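Local coordinates for protein putative aminopeptidase (Leishmania major, PDB 5NTH) that probably cleaves amino acids from the amino ends of peptides as an M17 leucyl aminopeptidase with a pair of manganese ions in its active site, at residues E73-V78 / V99-L104; E135-Y140 / M179-V184; M226-V231 / A270-H275; Y401-Q406 / Q498-R503; K443-A448 / F532-Q537. All coordinates share one frame; numbering follows the deposited sequence.

Contact 1: E73-V78 / V99-L104; sequences EALQRV and VMVTAL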
# COMPACT_ATOMS: atom_id res chain seq x y z
N GLU A 73 -2.17 -30.17 47.87
CA GLU A 73 -3.24 -29.22 47.67
C GLU A 73 -3.20 -28.64 46.26
O GLU A 73 -4.24 -28.42 45.62
CB GLU A 73 -3.12 -28.09 48.69
CG GLU A 73 -4.22 -27.05 48.59
CD GLU A 73 -5.64 -27.59 48.82
OE1 GLU A 73 -5.83 -28.67 49.47
OE2 GLU A 73 -6.57 -26.88 48.34
N ALA A 74 -2.00 -28.38 45.78
CA ALA A 74 -1.85 -27.93 44.42
C ALA A 74 -2.44 -28.95 43.43
O ALA A 74 -3.04 -28.56 42.42
CB ALA A 74 -0.38 -27.65 44.12
N LEU A 75 -2.31 -30.24 43.74
CA LEU A 75 -2.84 -31.28 42.89
C LEU A 75 -4.35 -31.36 42.97
O LEU A 75 -4.96 -31.75 41.97
CB LEU A 75 -2.19 -32.61 43.19
CG LEU A 75 -0.69 -32.63 42.88
CD1 LEU A 75 0.02 -33.80 43.55
CD2 LEU A 75 -0.45 -32.67 41.38
N GLN A 76 -4.96 -30.95 44.09
CA GLN A 76 -6.43 -30.86 44.14
C GLN A 76 -6.96 -29.73 43.26
O GLN A 76 -8.12 -29.78 42.85
CB GLN A 76 -7.01 -30.68 45.55
CG GLN A 76 -6.52 -31.61 46.65
CD GLN A 76 -6.82 -33.11 46.44
OE1 GLN A 76 -6.97 -33.60 45.31
NE2 GLN A 76 -6.86 -33.85 47.56
N ARG A 77 -6.12 -28.72 43.00
CA ARG A 77 -6.59 -27.47 42.38
C ARG A 77 -6.30 -27.32 40.92
O ARG A 77 -6.99 -26.58 40.22
CB ARG A 77 -5.95 -26.29 43.08
CG ARG A 77 -6.49 -26.05 44.46
CD ARG A 77 -5.94 -24.76 45.01
NE ARG A 77 -6.45 -24.58 46.36
CZ ARG A 77 -6.51 -23.43 47.00
NH1 ARG A 77 -6.08 -22.31 46.44
NH2 ARG A 77 -7.04 -23.41 48.23
N VAL A 78 -5.23 -27.95 40.46
CA VAL A 78 -4.90 -27.98 39.06
C VAL A 78 -6.08 -28.63 38.33
O VAL A 78 -6.64 -29.63 38.80
CB VAL A 78 -3.55 -28.72 38.80
CG1 VAL A 78 -3.68 -30.23 38.96
CG2 VAL A 78 -3.02 -28.38 37.43
N VAL A 99 7.53 -25.06 43.89
CA VAL A 99 6.89 -26.12 43.15
C VAL A 99 5.80 -25.59 42.23
O VAL A 99 4.83 -24.93 42.68
CB VAL A 99 6.24 -27.15 44.09
CG1 VAL A 99 5.80 -28.38 43.30
CG2 VAL A 99 7.24 -27.55 45.16
N MET A 100 5.94 -25.90 40.94
CA MET A 100 4.94 -25.54 39.96
C MET A 100 4.37 -26.84 39.39
O MET A 100 5.09 -27.80 39.14
CB MET A 100 5.55 -24.57 38.92
CG MET A 100 4.75 -24.42 37.63
SD MET A 100 5.23 -23.08 36.48
CE MET A 100 4.56 -23.71 34.91
N VAL A 101 3.06 -26.86 39.25
CA VAL A 101 2.34 -28.04 38.89
C VAL A 101 1.45 -27.73 37.69
O VAL A 101 0.54 -26.90 37.82
CB VAL A 101 1.43 -28.48 40.02
CG1 VAL A 101 0.41 -29.53 39.56
CG2 VAL A 101 2.27 -29.02 41.17
N THR A 102 1.67 -28.44 36.57
CA THR A 102 0.98 -28.15 35.32
C THR A 102 0.36 -29.38 34.70
O THR A 102 1.05 -30.34 34.35
CB THR A 102 1.91 -27.44 34.30
OG1 THR A 102 2.42 -26.22 34.87
CG2 THR A 102 1.15 -27.06 33.03
N ALA A 103 -0.95 -29.32 34.51
CA ALA A 103 -1.68 -30.34 33.79
C ALA A 103 -1.65 -30.07 32.29
O ALA A 103 -1.91 -28.94 31.83
CB ALA A 103 -3.10 -30.38 34.28
N LEU A 104 -1.34 -31.12 31.53
CA LEU A 104 -1.39 -31.07 30.11
C LEU A 104 -2.84 -31.01 29.71
O LEU A 104 -3.72 -31.29 30.53
CB LEU A 104 -0.72 -32.28 29.48
CG LEU A 104 0.76 -32.51 29.86
CD1 LEU A 104 1.22 -33.91 29.45
CD2 LEU A 104 1.70 -31.42 29.34
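Ala74 points its CB at the strand and meets Val101 CG2 at 4.2 Å, a loose methyl-to-methyl touch; Ala74 also rests on Val84 of strand 83-88. One residue on, Leu75 sets off past the strand rather than at it, yet its CD2 swings in to 3.7 Å from Val101 CG1, and the two side chains cross at about a right angle. Gln76 and Arg77 lie on the far side of the turn. There Arg77 NE forms a salt bridge with Glu73 OE2 at 3.0 Å, tying one helical turn together, and its side chain packs on Leu87 of a second subunit. Val78, the first residue past the helix, is the residue of its segment most covered by the strand. Its CG2 stands anti to the backbone N, beside the carbonyl carbon, and sits 3.7 Å from Ala103 CB, while its CB lies 4.1 Å from Val101 CG1. Val101 is thus met by three residues: Ala74 and Leu75 of helix 69-77, and Val78 just beyond it. The side chains that meet are all apolar, with Val78 CG2 also lying against the strand backbone, so shape and exclusion of water, not directed bonds, set how the helix lies on the sheet.

Contact 2: E135-Y140 / M179-V184; sequences EVLDVY and MSLNVV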
# COMPACT_ATOMS: atom_id res chain seq x y z
N GLU A 135 21.48 -22.38 39.76
CA GLU A 135 20.51 -23.29 40.38
C GLU A 135 20.05 -24.34 39.39
O GLU A 135 20.49 -24.38 38.25
CB GLU A 135 19.31 -22.52 40.92
CG GLU A 135 19.63 -21.60 42.09
CD GLU A 135 18.37 -21.03 42.74
OE1 GLU A 135 17.32 -20.99 42.07
OE2 GLU A 135 18.40 -20.62 43.93
N VAL A 136 19.16 -25.20 39.86
CA VAL A 136 18.70 -26.32 39.11
C VAL A 136 17.19 -26.27 39.15
O VAL A 136 16.60 -25.98 40.21
CB VAL A 136 19.19 -27.65 39.74
CG1 VAL A 136 18.57 -28.86 39.03
CG2 VAL A 136 20.70 -27.74 39.71
N LEU A 137 16.57 -26.59 38.00
CA LEU A 137 15.12 -26.84 37.94
C LEU A 137 14.94 -28.32 37.72
O LEU A 137 15.44 -28.85 36.75
CB LEU A 137 14.46 -26.08 36.81
CG LEU A 137 13.05 -26.52 36.39
CD1 LEU A 137 12.05 -26.20 37.49
CD2 LEU A 137 12.64 -25.85 35.07
N ASP A 138 14.24 -28.96 38.64
CA ASP A 138 13.84 -30.35 38.50
C ASP A 138 12.55 -30.38 37.69
O ASP A 138 11.60 -29.63 37.97
CB ASP A 138 13.63 -31.02 39.86
CG ASP A 138 14.93 -31.47 40.52
OD1 ASP A 138 15.97 -31.63 39.87
OD2 ASP A 138 14.93 -31.69 41.73
N VAL A 139 12.52 -31.23 36.67
CA VAL A 139 11.38 -31.35 35.79
C VAL A 139 10.84 -32.77 35.89
O VAL A 139 11.48 -33.72 35.41
CB VAL A 139 11.75 -31.04 34.35
CG1 VAL A 139 10.53 -31.17 33.45
CG2 VAL A 139 12.31 -29.64 34.26
N TYR A 140 9.68 -32.89 36.53
CA TYR A 140 9.09 -34.17 36.78
C TYR A 140 8.03 -34.31 35.74
O TYR A 140 7.05 -33.59 35.77
CB TYR A 140 8.51 -34.28 38.19
CG TYR A 140 9.51 -34.76 39.24
CD1 TYR A 140 10.47 -33.88 39.77
CD2 TYR A 140 9.50 -36.09 39.70
CE1 TYR A 140 11.38 -34.31 40.74
CE2 TYR A 140 10.42 -36.53 40.67
CZ TYR A 140 11.36 -35.63 41.20
OH TYR A 140 12.29 -36.00 42.14
N MET A 179 21.74 -21.62 34.48
CA MET A 179 20.92 -22.52 35.24
C MET A 179 21.03 -23.91 34.63
O MET A 179 21.89 -24.17 33.80
CB MET A 179 19.49 -22.01 35.21
CG MET A 179 18.84 -22.15 33.84
SD MET A 179 17.08 -22.28 33.98
CE MET A 179 16.80 -23.99 34.39
N SER A 180 20.15 -24.80 35.03
CA SER A 180 20.26 -26.18 34.63
C SER A 180 18.98 -26.93 34.86
O SER A 180 18.35 -26.75 35.89
CB SER A 180 21.35 -26.84 35.44
OG SER A 180 21.68 -28.02 34.78
N LEU A 181 18.62 -27.80 33.91
CA LEU A 181 17.37 -28.58 34.02
C LEU A 181 17.67 -30.04 34.23
O LEU A 181 18.47 -30.59 33.51
CB LEU A 181 16.50 -28.44 32.79
CG LEU A 181 15.98 -27.04 32.49
CD1 LEU A 181 17.03 -26.28 31.70
CD2 LEU A 181 14.70 -27.12 31.68
N ASN A 182 17.02 -30.64 35.23
CA ASN A 182 17.22 -32.04 35.59
C ASN A 182 15.90 -32.81 35.34
O ASN A 182 14.91 -32.62 36.06
CB ASN A 182 17.65 -32.11 37.05
CG ASN A 182 17.86 -33.54 37.54
OD1 ASN A 182 17.13 -34.03 38.41
ND2 ASN A 182 18.85 -34.24 36.94
N VAL A 183 15.88 -33.64 34.31
CA VAL A 183 14.64 -34.31 33.92
C VAL A 183 14.52 -35.63 34.64
O VAL A 183 15.44 -36.46 34.66
CB VAL A 183 14.51 -34.55 32.39
CG1 VAL A 183 13.10 -34.98 32.04
CG2 VAL A 183 14.81 -33.28 31.60
N VAL A 184 13.34 -35.80 35.22
CA VAL A 184 12.96 -37.00 35.93
C VAL A 184 11.68 -37.50 35.31
O VAL A 184 10.60 -37.01 35.61
CB VAL A 184 12.72 -36.72 37.44
CG1 VAL A 184 12.38 -38.00 38.18
CG2 VAL A 184 13.94 -36.09 38.07
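The ring of Tyr140 carries Val184 on one face: Val184 CB stands 3.9 Å from the ring centroid and only 8° off the normal, a CH-pi contact. Val184 CG1 reaches to 3.5 Å from Tyr140 CE2, and the two side chains lie alongside each other, pointing the same way. Phe66 meets the Tyr140 ring edge-to-face. Beside this pair, on the same face of the sheet, Asp138 and Asn182 run side by side with carboxylate and amide planes 54° apart; Asp138 OD2 is taken by the backbone N of Ala44. The other face is apolar. Leu137 CD2 touches Leu181 CD2 at 4.2 Å, and Met179, its chain bent at the thioether, brings CE to 4.0 Å from Leu137 CB. Between the two faces the backbones zip in parallel: Leu137 N to Ser180 O, Asn182 N to Leu137 O, Val139 N to Asn182 O and Val184 N to Val139 O, each 2.8 Å and nearly straight. Helix 148-156 connects the strands and covers the apolar face at Leu181 and Val183, which makes this a beta-alpha-beta crossover in the mixed sheet of the N-terminal, macro-like domain.

Contact 3: M226-V231 / A270-H275; sequences MLDTVV and AQYPAH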
# COMPACT_ATOMS: atom_id res chain seq x y z
N MET A 226 27.65 -11.99 13.24
CA MET A 226 28.52 -12.99 13.87
C MET A 226 28.50 -14.34 13.18
O MET A 226 29.54 -14.89 12.88
CB MET A 226 28.09 -13.20 15.32
CG MET A 226 28.83 -14.34 16.00
SD MET A 226 30.57 -13.95 16.17
CE MET A 226 30.42 -12.89 17.63
N LEU A 227 27.31 -14.89 12.99
CA LEU A 227 27.18 -16.12 12.25
C LEU A 227 26.94 -15.86 10.78
O LEU A 227 25.79 -15.81 10.31
CB LEU A 227 26.07 -17.02 12.79
CG LEU A 227 26.12 -18.39 12.10
CD1 LEU A 227 27.35 -19.19 12.47
CD2 LEU A 227 24.88 -19.16 12.46
N ASP A 228 28.04 -15.74 10.05
CA ASP A 228 28.02 -15.59 8.61
C ASP A 228 28.49 -16.90 8.00
O ASP A 228 28.68 -17.88 8.71
CB ASP A 228 28.90 -14.40 8.19
CG ASP A 228 30.37 -14.56 8.60
OD1 ASP A 228 30.86 -15.69 8.67
OD2 ASP A 228 31.03 -13.55 8.84
N THR A 229 28.71 -16.91 6.71
CA THR A 229 29.05 -18.14 6.03
C THR A 229 30.44 -18.64 6.31
O THR A 229 30.68 -19.83 6.21
CB THR A 229 28.92 -18.02 4.51
OG1 THR A 229 29.85 -17.05 4.01
CG2 THR A 229 27.48 -17.63 4.13
N VAL A 230 31.37 -17.75 6.63
CA VAL A 230 32.75 -18.19 6.92
C VAL A 230 32.83 -18.78 8.32
O VAL A 230 33.59 -19.72 8.56
CB VAL A 230 33.76 -17.05 6.73
CG1 VAL A 230 35.14 -17.42 7.24
CG2 VAL A 230 33.87 -16.73 5.24
N VAL A 231 32.04 -18.24 9.22
CA VAL A 231 32.08 -18.67 10.60
C VAL A 231 31.35 -19.99 10.68
O VAL A 231 31.90 -20.96 11.19
CB VAL A 231 31.45 -17.64 11.55
CG1 VAL A 231 31.25 -18.22 12.95
CG2 VAL A 231 32.35 -16.41 11.65
N ALA A 270 27.24 -10.79 -1.41
CA ALA A 270 27.44 -10.67 0.01
C ALA A 270 28.87 -10.35 0.38
O ALA A 270 29.82 -10.70 -0.33
CB ALA A 270 27.01 -11.97 0.69
N GLN A 271 29.00 -9.67 1.52
CA GLN A 271 30.27 -9.47 2.15
C GLN A 271 31.05 -10.78 2.13
O GLN A 271 32.06 -10.88 1.44
CB GLN A 271 30.10 -8.94 3.57
CG GLN A 271 31.42 -8.64 4.27
CD GLN A 271 31.25 -7.80 5.53
OE1 GLN A 271 30.19 -7.79 6.14
NE2 GLN A 271 32.32 -7.10 5.92
N TYR A 272 30.59 -11.79 2.85
CA TYR A 272 31.32 -13.06 2.89
C TYR A 272 30.68 -14.11 1.98
O TYR A 272 29.44 -14.19 1.91
CB TYR A 272 31.48 -13.57 4.32
CG TYR A 272 32.13 -12.53 5.16
CD1 TYR A 272 33.38 -12.01 4.81
CD2 TYR A 272 31.48 -12.03 6.29
CE1 TYR A 272 33.96 -11.03 5.56
CE2 TYR A 272 32.06 -11.04 7.06
CZ TYR A 272 33.29 -10.54 6.69
OH TYR A 272 33.83 -9.55 7.47
N PRO A 273 31.53 -14.93 1.31
CA PRO A 273 31.08 -15.69 0.13
C PRO A 273 30.25 -16.96 0.39
O PRO A 273 30.14 -17.43 1.51
CB PRO A 273 32.39 -16.01 -0.59
CG PRO A 273 33.40 -16.08 0.51
CD PRO A 273 32.95 -15.16 1.60
N ALA A 274 29.70 -17.49 -0.69
CA ALA A 274 28.91 -18.71 -0.64
C ALA A 274 29.77 -19.97 -0.40
O ALA A 274 30.95 -20.00 -0.74
CB ALA A 274 28.11 -18.85 -1.92
N HIS A 275 29.15 -20.99 0.22
CA HIS A 275 29.78 -22.30 0.39
C HIS A 275 28.75 -23.39 0.20
O HIS A 275 27.64 -23.30 0.74
CB HIS A 275 30.31 -22.55 1.80
CG HIS A 275 31.31 -21.56 2.30
ND1 HIS A 275 31.00 -20.25 2.57
CD2 HIS A 275 32.60 -21.73 2.70
CE1 HIS A 275 32.07 -19.64 3.05
NE2 HIS A 275 33.05 -20.52 3.15
O HOH W 1 27.81 -14.34 4.63
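Thr229 drives its side chain toward the loop at Tyr272 and Pro273. Its CB already lies 3.3 Å from Pro273 O and close to His275 ND1. From there OG1 stands between the backbone N and the carbonyl carbon (chi1 63°), which carries it forward to donate to Pro273 O over 2.5 Å, arriving 19° from the carbonyl plane. The same oxygen is 3.5 Å from His275 CE1. The other branch, CG2, looks at Pro273 O from 3.7 Å, and the threonine also rests on Leu358 of strand 349-361. Behind it, Thr229 O lies over one face of the His275 imidazole, offset toward the rim, while Val230 CG2 comes to the edge of that ring and touches Tyr272 CB and Pro273 CD. A water accepts weakly from Thr229 N and donates to Tyr272 O, a second and softer link between the backbones.

Asp228 is the N-cap of helix 229-243. Its OD1 takes Val231 N at 2.9 Å and, weakly, Val230 N. The other oxygen, OD2, comes within 3.0 Å of Tyr272 CD2, approaching the ring obliquely, and forms a salt bridge with Arg8. One carboxylate therefore does two jobs, closing the start of the helix and meeting a charge from the N-terminal arm. Thr229 lies about 11 Å, side chain to side chain, from the manganese ligands Lys298 and Asp321. The helix start is capped from within by Asp228, while the link to the loop rests on Thr229 OG1 to Pro273 O, with a weaker water bridge beside it.

Contact 4: Y401-Q406 / Q498-R503; sequences YATGEQ and QHLSER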
# COMPACT_ATOMS: atom_id res chain seq x y z
N TYR A 401 24.38 -31.60 -5.97
CA TYR A 401 25.61 -32.07 -5.33
C TYR A 401 25.44 -33.38 -4.56
O TYR A 401 26.26 -34.28 -4.66
CB TYR A 401 26.18 -31.07 -4.33
CG TYR A 401 27.45 -31.62 -3.74
CD1 TYR A 401 28.65 -31.44 -4.40
CD2 TYR A 401 27.46 -32.38 -2.56
CE1 TYR A 401 29.84 -31.96 -3.91
CE2 TYR A 401 28.65 -32.92 -2.05
CZ TYR A 401 29.84 -32.69 -2.74
OH TYR A 401 31.06 -33.20 -2.32
N ALA A 402 24.40 -33.46 -3.76
CA ALA A 402 24.22 -34.57 -2.84
C ALA A 402 23.79 -35.81 -3.58
O ALA A 402 24.15 -36.92 -3.18
CB ALA A 402 23.21 -34.22 -1.78
N THR A 403 23.04 -35.64 -4.67
CA THR A 403 22.54 -36.78 -5.45
C THR A 403 23.40 -37.18 -6.62
O THR A 403 23.31 -38.30 -7.05
CB THR A 403 21.14 -36.55 -6.01
OG1 THR A 403 21.11 -35.38 -6.85
CG2 THR A 403 20.18 -36.44 -4.90
N GLY A 404 24.21 -36.25 -7.13
CA GLY A 404 25.00 -36.49 -8.33
C GLY A 404 26.50 -36.28 -8.26
O GLY A 404 27.18 -36.55 -9.23
N GLU A 405 27.04 -35.80 -7.16
CA GLU A 405 28.48 -35.54 -7.09
C GLU A 405 29.24 -36.30 -5.99
O GLU A 405 30.48 -36.29 -5.95
CB GLU A 405 28.67 -34.04 -6.95
CG GLU A 405 28.30 -33.28 -8.21
CD GLU A 405 29.33 -33.43 -9.31
OE1 GLU A 405 30.44 -33.91 -8.99
OE2 GLU A 405 29.05 -33.04 -10.48
N GLN A 406 28.52 -36.95 -5.10
CA GLN A 406 29.15 -37.75 -4.07
C GLN A 406 29.56 -39.11 -4.63
O GLN A 406 29.11 -39.52 -5.70
CB GLN A 406 28.19 -37.91 -2.91
CG GLN A 406 27.85 -36.55 -2.30
CD GLN A 406 27.53 -36.63 -0.82
OE1 GLN A 406 28.39 -36.32 0.04
NE2 GLN A 406 26.30 -37.04 -0.51
N GLN A 498 13.37 -30.49 -9.20
CA GLN A 498 13.83 -30.61 -10.58
C GLN A 498 15.33 -30.71 -10.71
O GLN A 498 15.80 -31.05 -11.77
CB GLN A 498 13.36 -29.43 -11.42
CG GLN A 498 11.88 -29.16 -11.41
CD GLN A 498 11.05 -30.42 -11.48
OE1 GLN A 498 10.51 -30.87 -10.46
NE2 GLN A 498 10.95 -31.02 -12.65
N HIS A 499 16.08 -30.42 -9.65
CA HIS A 499 17.55 -30.38 -9.75
C HIS A 499 18.19 -31.64 -9.22
O HIS A 499 19.41 -31.72 -9.13
CB HIS A 499 18.08 -29.06 -9.14
CG HIS A 499 17.52 -27.86 -9.85
ND1 HIS A 499 17.98 -27.45 -11.08
CD2 HIS A 499 16.44 -27.09 -9.58
CE1 HIS A 499 17.24 -26.44 -11.51
NE2 HIS A 499 16.29 -26.21 -10.62
N LEU A 500 17.37 -32.64 -8.91
CA LEU A 500 17.89 -33.93 -8.46
C LEU A 500 18.47 -34.61 -9.66
O LEU A 500 17.79 -34.77 -10.67
CB LEU A 500 16.81 -34.84 -7.89
CG LEU A 500 15.94 -34.29 -6.77
CD1 LEU A 500 14.70 -35.14 -6.61
CD2 LEU A 500 16.70 -34.19 -5.46
N SER A 501 19.73 -35.01 -9.54
CA SER A 501 20.36 -35.86 -10.52
C SER A 501 19.46 -37.04 -10.92
O SER A 501 18.77 -37.63 -10.10
CB SER A 501 21.67 -36.40 -9.98
OG SER A 501 22.05 -37.53 -10.73
N GLU A 502 19.50 -37.35 -12.21
CA GLU A 502 18.67 -38.42 -12.78
C GLU A 502 19.09 -39.79 -12.28
O GLU A 502 18.31 -40.69 -12.31
CB GLU A 502 18.65 -38.34 -14.31
CG GLU A 502 17.86 -37.13 -14.83
CD GLU A 502 17.59 -37.15 -16.35
OE1 GLU A 502 17.35 -38.26 -16.93
OE2 GLU A 502 17.59 -36.02 -16.96
N ARG A 503 20.31 -39.92 -11.76
CA ARG A 503 20.75 -41.19 -11.17
C ARG A 503 20.07 -41.51 -9.83
O ARG A 503 20.10 -42.65 -9.38
CB ARG A 503 22.28 -41.21 -11.01
CG ARG A 503 22.85 -40.62 -9.75
CD ARG A 503 24.35 -40.83 -9.71
NE ARG A 503 24.98 -40.19 -8.56
CZ ARG A 503 26.30 -40.22 -8.29
NH1 ARG A 503 27.14 -40.88 -9.06
NH2 ARG A 503 26.79 -39.57 -7.22
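The C-terminal end of helix 391-404 is gripped here by the loop that leads from helix 488-497 to strand 508-512, with Arg503 and Ser501 reaching Thr403, Gly404 and Gln406. Arg503 does most of the work. Its chain runs extended from CG to NE alongside the helix end, and the guanidinium spends two N-H groups on main-chain oxygens lying at its edge, in its plane. NE donates to Thr403 O at 2.9 Å along a fairly straight path (164°), and NH2 to Gln406 O at 2.8 Å, more bent. Gly404 lies under one face of the group: its C is 3.5 Å from Arg503 NH2, and its O lies over that face, offset toward the rim. A positive charge beside the C-terminal end of a helix would be expected to suit the negative end of the helix dipole.

This helix begins directly after Glu390, which binds both manganese ions, and so runs from the active site to this outer corner of the catalytic domain. At the corner Thr403 OG1 accepts from Ser501 N at 3.0 Å and is also hydrogen-bonded to Val399 O one turn back in its own helix. Ser501 itself makes an ST turn, its OG accepting from Arg503 N at 3.1 Å, which fixes the loop just where the arginine leaves it. Ser501 CB meanwhile sits close against the bare backbone of Gly404, 3.7 Å from its CA. Further down, Leu500 CD2 touches Thr403 CG2 at 4.2 Å, and Leu500 also lies on Val399.

Contact 5: K443-A448 / F532-Q537; sequences KDMISA and FEFLRQ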
# COMPACT_ATOMS: atom_id res chain seq x y z
N LYS A 443 3.95 -40.29 4.83
CA LYS A 443 3.41 -40.87 6.07
C LYS A 443 4.46 -41.02 7.17
O LYS A 443 4.16 -40.76 8.34
CB LYS A 443 2.85 -42.26 5.82
CG LYS A 443 1.42 -42.29 5.32
CD LYS A 443 1.08 -43.69 4.75
CE LYS A 443 -0.20 -43.73 3.92
NZ LYS A 443 -0.35 -42.51 3.07
N ASP A 444 5.66 -41.46 6.78
CA ASP A 444 6.75 -41.72 7.72
C ASP A 444 7.34 -40.46 8.36
O ASP A 444 7.76 -40.47 9.51
CB ASP A 444 7.91 -42.47 7.05
CG ASP A 444 7.61 -43.98 6.80
OD1 ASP A 444 6.59 -44.57 7.32
OD2 ASP A 444 8.44 -44.57 6.05
N MET A 445 7.41 -39.40 7.58
CA MET A 445 7.86 -38.14 8.09
C MET A 445 6.78 -37.57 9.01
O MET A 445 7.11 -37.08 10.06
CB MET A 445 8.20 -37.21 6.95
CG MET A 445 8.93 -35.96 7.40
SD MET A 445 10.57 -36.21 8.10
CE MET A 445 11.59 -36.59 6.69
N ILE A 446 5.51 -37.68 8.64
CA ILE A 446 4.42 -37.21 9.52
C ILE A 446 4.53 -37.89 10.88
O ILE A 446 4.47 -37.25 11.93
CB ILE A 446 3.03 -37.43 8.91
CG1 ILE A 446 2.86 -36.64 7.60
CG2 ILE A 446 1.90 -37.04 9.84
CD1 ILE A 446 3.60 -35.33 7.49
N SER A 447 4.73 -39.20 10.84
CA SER A 447 4.87 -39.99 12.05
C SER A 447 6.10 -39.69 12.86
O SER A 447 6.03 -39.81 14.08
CB SER A 447 4.91 -41.47 11.69
OG SER A 447 3.63 -41.82 11.21
N ALA A 448 7.21 -39.35 12.23
CA ALA A 448 8.39 -39.02 13.01
C ALA A 448 8.15 -37.67 13.68
O ALA A 448 8.63 -37.41 14.77
CB ALA A 448 9.61 -39.01 12.14
N PHE A 532 16.16 -37.29 13.61
CA PHE A 532 16.54 -38.36 14.48
C PHE A 532 15.46 -39.45 14.49
O PHE A 532 15.75 -40.60 14.24
CB PHE A 532 16.82 -37.82 15.87
CG PHE A 532 17.62 -38.75 16.72
CD1 PHE A 532 17.00 -39.69 17.49
CD2 PHE A 532 19.02 -38.67 16.74
CE1 PHE A 532 17.76 -40.54 18.28
CE2 PHE A 532 19.79 -39.51 17.53
CZ PHE A 532 19.15 -40.45 18.31
N GLU A 533 14.20 -39.07 14.72
CA GLU A 533 13.11 -40.07 14.73
C GLU A 533 12.95 -40.75 13.39
O GLU A 533 12.98 -41.98 13.31
CB GLU A 533 11.76 -39.45 15.12
CG GLU A 533 11.52 -39.46 16.61
CD GLU A 533 11.44 -40.87 17.22
OE1 GLU A 533 10.76 -41.76 16.64
OE2 GLU A 533 12.06 -41.08 18.31
N PHE A 534 12.78 -39.93 12.36
CA PHE A 534 12.57 -40.40 11.02
C PHE A 534 13.60 -41.46 10.61
O PHE A 534 13.22 -42.50 10.11
CB PHE A 534 12.58 -39.22 10.04
CG PHE A 534 12.39 -39.63 8.62
CD1 PHE A 534 11.13 -39.99 8.16
CD2 PHE A 534 13.47 -39.68 7.75
CE1 PHE A 534 10.94 -40.40 6.85
CE2 PHE A 534 13.30 -40.07 6.43
CZ PHE A 534 12.03 -40.43 5.98
N LEU A 535 14.87 -41.18 10.84
CA LEU A 535 15.94 -42.14 10.55
C LEU A 535 16.00 -43.32 11.52
O LEU A 535 16.29 -44.42 11.09
CB LEU A 535 17.29 -41.43 10.54
CG LEU A 535 17.41 -40.32 9.51
CD1 LEU A 535 18.76 -39.66 9.52
CD2 LEU A 535 17.13 -40.88 8.12
N ARG A 536 15.71 -43.10 12.80
CA ARG A 536 15.70 -44.20 13.76
C ARG A 536 14.64 -45.24 13.36
O ARG A 536 14.94 -46.44 13.29
CB ARG A 536 15.52 -43.75 15.22
CG ARG A 536 16.49 -44.45 16.16
CD ARG A 536 16.31 -44.21 17.65
NE ARG A 536 15.03 -44.75 18.14
CZ ARG A 536 13.99 -44.02 18.54
NH1 ARG A 536 14.03 -42.69 18.55
NH2 ARG A 536 12.89 -44.63 18.96
N GLN A 537 13.42 -44.81 13.06
CA GLN A 537 12.41 -45.77 12.63
C GLN A 537 12.80 -46.30 11.23
O GLN A 537 12.71 -45.56 10.26
CB GLN A 537 11.00 -45.16 12.68
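Met445 and Phe534 come together through their torsions: the methionine leaves its helix with CG anti to the backbone N, then folds at chi2 and again at chi3 (74°), which hooks CE back over the phenyl ring. Phe534 answers with CG anti to its own backbone N (chi1 179°), which sends CG toward the other helix; the ring that follows lies against Met445 and Asp444. The result is a Met-aromatic contact inside a helix-helix packing: segments 443-448 and 532-536 of helices 439-452 and 528-536 cross at 127°, their axes 8.6 Å apart at closest. CE sits squarely over the middle of the ring, 3.5 Å from its centroid, a CH-pi approach; SD stands oblique to it at 4.2 Å from the centroid. The two side chains cross at about a right angle.

The ring's edge is met as well. Asp444 O lies near the ring plane, 3.7 Å from Phe534 CD1, and Asp444 CB touches CE1. Where the backbones draw nearest, Ala448 is small enough to let the helices close up: its CB is 3.6 Å from Phe534 CB and also meets Glu533 CB. Leu530, one turn earlier in helix 528-536, packs on both Met445 and Ala448 and extends the same apolar seam. The contacts across the seam are van der Waals in kind, and the Glu533 carboxylate turns elsewhere. Its OE2 bonds to Thr149 OG1 of helix 148-156 and takes Arg536 NH1 in a salt bridge of 2.6 Å, the nitrogen coming from above the carboxylate plane.

How the contacts relate
Contacts 1 and 2 share the sheet of the N-terminal domain, their centres 18 Å apart: contact 1 lays a helix on it, contact 2 zips two of its strands. Contacts 3 and 4 both lie in the catalytic domain and approach to about 9 Å at their nearest atoms; contact 5 packs helix 528-536 on helix 439-452, and its segments alternate along the chain with those of contact 4. Contacts 1, 2, 3 and 5 are mainly buried, whereas contact 4 is partly open. Chemistry follows place: contacts 1 and 5 rest on apolar side chains, contact 2 on backbone bonds, contact 3 on polar groups at the start of helix 229-243, contact 4 on polar groups at the end of helix 391-404.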